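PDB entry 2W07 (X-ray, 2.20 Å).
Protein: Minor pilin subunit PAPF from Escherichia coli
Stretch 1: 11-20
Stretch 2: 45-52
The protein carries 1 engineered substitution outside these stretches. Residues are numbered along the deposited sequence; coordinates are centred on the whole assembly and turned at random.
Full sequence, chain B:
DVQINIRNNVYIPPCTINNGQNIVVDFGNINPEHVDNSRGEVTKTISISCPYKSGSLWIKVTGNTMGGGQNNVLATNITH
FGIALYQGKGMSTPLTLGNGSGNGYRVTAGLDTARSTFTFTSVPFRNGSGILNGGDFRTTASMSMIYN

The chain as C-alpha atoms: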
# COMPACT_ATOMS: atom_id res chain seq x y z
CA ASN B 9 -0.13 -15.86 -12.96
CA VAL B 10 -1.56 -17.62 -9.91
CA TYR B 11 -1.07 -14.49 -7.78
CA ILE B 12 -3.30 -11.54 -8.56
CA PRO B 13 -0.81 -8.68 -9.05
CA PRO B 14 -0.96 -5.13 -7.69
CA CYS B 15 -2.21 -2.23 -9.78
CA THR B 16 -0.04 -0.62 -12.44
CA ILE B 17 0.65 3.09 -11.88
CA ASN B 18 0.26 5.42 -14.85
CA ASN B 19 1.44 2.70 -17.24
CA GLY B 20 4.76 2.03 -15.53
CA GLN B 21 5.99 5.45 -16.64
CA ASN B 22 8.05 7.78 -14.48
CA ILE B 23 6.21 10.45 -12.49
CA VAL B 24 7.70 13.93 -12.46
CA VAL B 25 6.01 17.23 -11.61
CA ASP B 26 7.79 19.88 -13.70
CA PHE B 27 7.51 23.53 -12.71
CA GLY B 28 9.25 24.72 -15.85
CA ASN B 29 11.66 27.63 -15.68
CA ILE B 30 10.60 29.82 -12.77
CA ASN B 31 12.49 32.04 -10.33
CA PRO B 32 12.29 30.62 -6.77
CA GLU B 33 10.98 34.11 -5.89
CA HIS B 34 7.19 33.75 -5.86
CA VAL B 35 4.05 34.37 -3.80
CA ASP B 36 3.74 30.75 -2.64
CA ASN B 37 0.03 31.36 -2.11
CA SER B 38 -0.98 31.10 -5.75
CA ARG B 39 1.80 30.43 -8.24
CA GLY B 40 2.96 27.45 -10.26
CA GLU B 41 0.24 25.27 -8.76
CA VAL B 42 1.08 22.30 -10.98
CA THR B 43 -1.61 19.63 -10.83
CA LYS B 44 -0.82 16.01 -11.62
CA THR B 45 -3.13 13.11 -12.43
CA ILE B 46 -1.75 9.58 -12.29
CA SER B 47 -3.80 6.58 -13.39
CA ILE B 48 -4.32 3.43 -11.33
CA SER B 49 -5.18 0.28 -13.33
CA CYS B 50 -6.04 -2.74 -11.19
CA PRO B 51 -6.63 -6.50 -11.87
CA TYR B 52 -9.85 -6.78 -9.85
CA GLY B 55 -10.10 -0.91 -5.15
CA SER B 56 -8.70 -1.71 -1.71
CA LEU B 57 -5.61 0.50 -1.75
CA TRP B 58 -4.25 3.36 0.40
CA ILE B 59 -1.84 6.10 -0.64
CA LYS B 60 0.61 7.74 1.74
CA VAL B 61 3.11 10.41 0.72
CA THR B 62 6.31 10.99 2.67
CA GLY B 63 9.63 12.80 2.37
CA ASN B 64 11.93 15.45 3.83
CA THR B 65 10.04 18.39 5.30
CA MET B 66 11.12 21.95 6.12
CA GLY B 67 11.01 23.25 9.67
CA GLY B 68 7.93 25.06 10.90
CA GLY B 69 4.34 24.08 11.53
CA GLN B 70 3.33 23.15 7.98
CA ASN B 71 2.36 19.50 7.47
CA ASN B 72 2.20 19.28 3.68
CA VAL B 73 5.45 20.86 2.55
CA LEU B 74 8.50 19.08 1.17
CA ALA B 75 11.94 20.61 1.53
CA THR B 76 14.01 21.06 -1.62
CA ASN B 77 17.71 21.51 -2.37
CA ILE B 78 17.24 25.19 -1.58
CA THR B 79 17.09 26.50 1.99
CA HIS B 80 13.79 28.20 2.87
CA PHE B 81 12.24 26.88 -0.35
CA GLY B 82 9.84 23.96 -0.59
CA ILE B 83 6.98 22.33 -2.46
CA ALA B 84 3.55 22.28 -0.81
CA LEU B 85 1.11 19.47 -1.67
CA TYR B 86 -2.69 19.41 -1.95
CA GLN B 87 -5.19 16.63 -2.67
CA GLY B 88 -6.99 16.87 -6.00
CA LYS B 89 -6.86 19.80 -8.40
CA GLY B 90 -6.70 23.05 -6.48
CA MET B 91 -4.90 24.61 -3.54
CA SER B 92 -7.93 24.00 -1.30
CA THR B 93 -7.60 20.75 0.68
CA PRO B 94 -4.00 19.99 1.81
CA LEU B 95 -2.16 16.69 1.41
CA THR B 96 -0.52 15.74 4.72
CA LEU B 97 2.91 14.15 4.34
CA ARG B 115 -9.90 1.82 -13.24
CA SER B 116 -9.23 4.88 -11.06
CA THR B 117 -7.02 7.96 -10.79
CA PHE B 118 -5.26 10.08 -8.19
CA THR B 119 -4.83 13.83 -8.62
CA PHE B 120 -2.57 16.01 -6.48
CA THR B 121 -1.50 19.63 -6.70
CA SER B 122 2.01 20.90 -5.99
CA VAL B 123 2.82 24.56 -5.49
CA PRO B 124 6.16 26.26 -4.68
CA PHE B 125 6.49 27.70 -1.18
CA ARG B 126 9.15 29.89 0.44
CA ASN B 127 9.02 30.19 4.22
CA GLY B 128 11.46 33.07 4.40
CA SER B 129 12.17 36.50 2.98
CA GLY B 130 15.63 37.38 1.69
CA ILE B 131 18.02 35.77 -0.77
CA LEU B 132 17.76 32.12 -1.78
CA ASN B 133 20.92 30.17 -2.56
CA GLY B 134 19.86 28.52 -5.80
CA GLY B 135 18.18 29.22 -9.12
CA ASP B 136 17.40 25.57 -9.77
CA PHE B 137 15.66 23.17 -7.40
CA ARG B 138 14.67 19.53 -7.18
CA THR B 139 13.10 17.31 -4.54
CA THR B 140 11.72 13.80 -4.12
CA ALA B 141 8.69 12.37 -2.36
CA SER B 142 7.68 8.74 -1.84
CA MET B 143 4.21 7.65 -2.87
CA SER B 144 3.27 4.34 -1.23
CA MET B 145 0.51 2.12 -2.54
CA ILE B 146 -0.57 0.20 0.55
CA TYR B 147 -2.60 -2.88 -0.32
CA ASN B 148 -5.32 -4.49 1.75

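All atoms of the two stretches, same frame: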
# COMPACT_ATOMS: atom_id res chain seq x y z
N TYR B 11 -0.86 -15.61 -8.70
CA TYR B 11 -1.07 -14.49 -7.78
C TYR B 11 -1.63 -13.28 -8.50
O TYR B 11 -1.10 -12.86 -9.53
CB TYR B 11 0.23 -14.07 -7.09
CG TYR B 11 0.91 -15.16 -6.31
CD1 TYR B 11 1.98 -15.86 -6.85
CD2 TYR B 11 0.48 -15.49 -5.03
CE1 TYR B 11 2.61 -16.88 -6.14
CE2 TYR B 11 1.09 -16.51 -4.31
CZ TYR B 11 2.16 -17.20 -4.87
OH TYR B 11 2.76 -18.20 -4.16
N ILE B 12 -2.72 -12.73 -7.97
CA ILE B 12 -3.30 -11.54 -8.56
C ILE B 12 -2.30 -10.44 -8.23
O ILE B 12 -1.98 -10.21 -7.07
CB ILE B 12 -4.68 -11.23 -7.95
CG1 ILE B 12 -5.76 -12.06 -8.65
CG2 ILE B 12 -4.99 -9.75 -8.09
CD1 ILE B 12 -5.67 -13.54 -8.41
N PRO B 13 -1.78 -9.75 -9.26
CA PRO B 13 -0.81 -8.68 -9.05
C PRO B 13 -1.38 -7.35 -8.60
O PRO B 13 -2.58 -7.12 -8.67
CB PRO B 13 -0.12 -8.58 -10.41
CG PRO B 13 -1.27 -8.81 -11.34
CD PRO B 13 -2.01 -9.98 -10.70
N PRO B 14 -0.51 -6.45 -8.13
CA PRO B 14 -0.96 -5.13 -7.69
C PRO B 14 -1.23 -4.26 -8.91
O PRO B 14 -0.85 -4.61 -10.02
CB PRO B 14 0.21 -4.64 -6.85
CG PRO B 14 1.38 -5.27 -7.49
CD PRO B 14 0.90 -6.67 -7.77
N CYS B 15 -1.88 -3.13 -8.69
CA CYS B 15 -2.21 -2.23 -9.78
C CYS B 15 -0.98 -1.58 -10.41
O CYS B 15 0.05 -1.40 -9.77
CB CYS B 15 -3.16 -1.17 -9.26
SG CYS B 15 -4.40 -1.84 -8.11
N THR B 16 -1.11 -1.26 -11.69
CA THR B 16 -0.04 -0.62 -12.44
C THR B 16 -0.29 0.88 -12.31
O THR B 16 -1.42 1.34 -12.42
CB THR B 16 -0.08 -1.06 -13.93
OG1 THR B 16 0.65 -0.12 -14.75
CG2 THR B 16 -1.51 -1.15 -14.42
N ILE B 17 0.77 1.65 -12.06
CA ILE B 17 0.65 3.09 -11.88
C ILE B 17 1.08 3.88 -13.10
O ILE B 17 2.24 3.84 -13.51
CB ILE B 17 1.45 3.54 -10.65
CG1 ILE B 17 1.05 2.68 -9.44
CG2 ILE B 17 1.19 5.01 -10.36
CD1 ILE B 17 -0.44 2.67 -9.15
N ASN B 18 0.11 4.62 -13.65
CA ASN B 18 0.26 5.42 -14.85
C ASN B 18 1.17 4.74 -15.89
O ASN B 18 2.19 5.28 -16.33
CB ASN B 18 0.71 6.85 -14.51
CG ASN B 18 2.20 7.01 -14.44
OD1 ASN B 18 2.89 6.24 -13.78
ND2 ASN B 18 2.72 8.03 -15.12
N ASN B 19 0.76 3.53 -16.25
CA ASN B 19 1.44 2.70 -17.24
C ASN B 19 2.94 2.53 -17.05
O ASN B 19 3.71 2.65 -18.01
CB ASN B 19 1.14 3.24 -18.64
CG ASN B 19 -0.34 3.31 -18.93
OD1 ASN B 19 -1.04 2.29 -18.95
ND2 ASN B 19 -0.84 4.52 -19.15
N GLY B 20 3.35 2.24 -15.82
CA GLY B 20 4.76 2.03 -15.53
C GLY B 20 5.71 3.14 -15.95
O GLY B 20 6.92 2.92 -16.02
N THR B 45 -2.15 14.19 -12.48
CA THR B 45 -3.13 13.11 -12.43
C THR B 45 -2.45 11.82 -12.88
O THR B 45 -2.01 11.71 -14.02
CB THR B 45 -4.33 13.40 -13.35
OG1 THR B 45 -5.08 14.51 -12.83
CG2 THR B 45 -5.24 12.18 -13.43
N ILE B 46 -2.36 10.86 -11.97
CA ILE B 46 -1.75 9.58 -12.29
C ILE B 46 -2.80 8.48 -12.23
O ILE B 46 -3.56 8.37 -11.27
CB ILE B 46 -0.57 9.29 -11.33
CG1 ILE B 46 -1.05 9.23 -9.88
CG2 ILE B 46 0.47 10.40 -11.45
CD1 ILE B 46 -1.43 7.85 -9.43
N SER B 47 -2.83 7.66 -13.28
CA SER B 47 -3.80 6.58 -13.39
C SER B 47 -3.43 5.32 -12.61
O SER B 47 -2.26 4.96 -12.48
CB SER B 47 -4.00 6.22 -14.86
OG SER B 47 -2.77 5.88 -15.47
N ILE B 48 -4.47 4.65 -12.10
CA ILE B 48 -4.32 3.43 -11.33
C ILE B 48 -5.16 2.32 -11.99
O ILE B 48 -6.38 2.33 -11.88
CB ILE B 48 -4.85 3.60 -9.88
CG1 ILE B 48 -4.37 4.93 -9.29
CG2 ILE B 48 -4.38 2.44 -9.02
CD1 ILE B 48 -2.89 5.03 -9.10
N SER B 49 -4.49 1.39 -12.66
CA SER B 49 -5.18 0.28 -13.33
C SER B 49 -5.00 -1.01 -12.53
O SER B 49 -3.89 -1.52 -12.41
CB SER B 49 -4.61 0.10 -14.75
OG SER B 49 -5.06 -1.12 -15.33
N CYS B 50 -6.10 -1.52 -11.99
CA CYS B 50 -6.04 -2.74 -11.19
C CYS B 50 -6.60 -3.98 -11.87
O CYS B 50 -7.36 -3.88 -12.83
CB CYS B 50 -6.79 -2.54 -9.87
SG CYS B 50 -6.18 -1.18 -8.84
N PRO B 51 -6.22 -5.18 -11.37
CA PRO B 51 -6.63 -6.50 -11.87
C PRO B 51 -8.06 -6.90 -11.50
O PRO B 51 -8.73 -7.60 -12.27
CB PRO B 51 -5.61 -7.44 -11.22
CG PRO B 51 -4.43 -6.56 -10.94
CD PRO B 51 -5.10 -5.32 -10.43
N TYR B 52 -8.51 -6.46 -10.33
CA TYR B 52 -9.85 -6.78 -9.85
C TYR B 52 -10.76 -5.56 -9.86
O TYR B 52 -10.49 -4.57 -9.19
CB TYR B 52 -9.78 -7.38 -8.44
O HOH W 1 -1.65 2.78 -15.00

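Why is more of Pro51 covered by the other stretch than of any other residue here? It sits just past the end of the strand, where its CA-to-CB bond points toward the first stretch, and its ring lies against two apolar neighbours. Pro51 CB is 3.9 Å from Ile12 CG2, and Pro51 CG is 3.9 Å from Pro13 CG. The ring also comes close to the backbone, with Pro51 CG 3.0 Å from Pro13 O. A compact, rigid ring suits this exposed place, since it offers a carbon surface with little freedom to lose.

How does Cys15 fix the two stretches beside each other? Cys15 SG is bonded to Cys50 SG at 2.0 Å, a disulfide with a chi3 of 95°, close to the relaxed value. Both cysteines adopt the m rotamer, and Cys15 CA and Cys50 CA stand 4.1 Å apart. Cys15 is buried, and Cys15 CB also packs 3.8 Å from Ile48 CG2, so the covalent link continues directly into the apolar layer.

What does the backbone contribute beyond the disulfide? Thr16 and Ser49 form an antiparallel pair joined in both directions: Thr16 N donates to Ser49 O at 2.9 Å, and Ser49 N to Thr16 O at 3.1 Å. On their shared face, Thr16 CG2 meets Ser49 CB at 3.4 Å. Further along, Asn18 N donates to Ser47 O at 2.7 Å. One water accepts from Asn19 N at 2.8 Å and donates to Thr16 O at 3.0 Å, with a weak hydrogen bond to Ser47 OG at 3.3 Å.

Which side chains fill the other face? Ile17 and Ile48 are a non-hydrogen-bonded pair, with Ile17 CD1 3.4 Å from Ile48 CD1, while Ile17 CG2 lies 4.0 Å from Ile46 CD1. These three buried isoleucines have no polar side-chain groups to satisfy, and their branched carbons pack against one another.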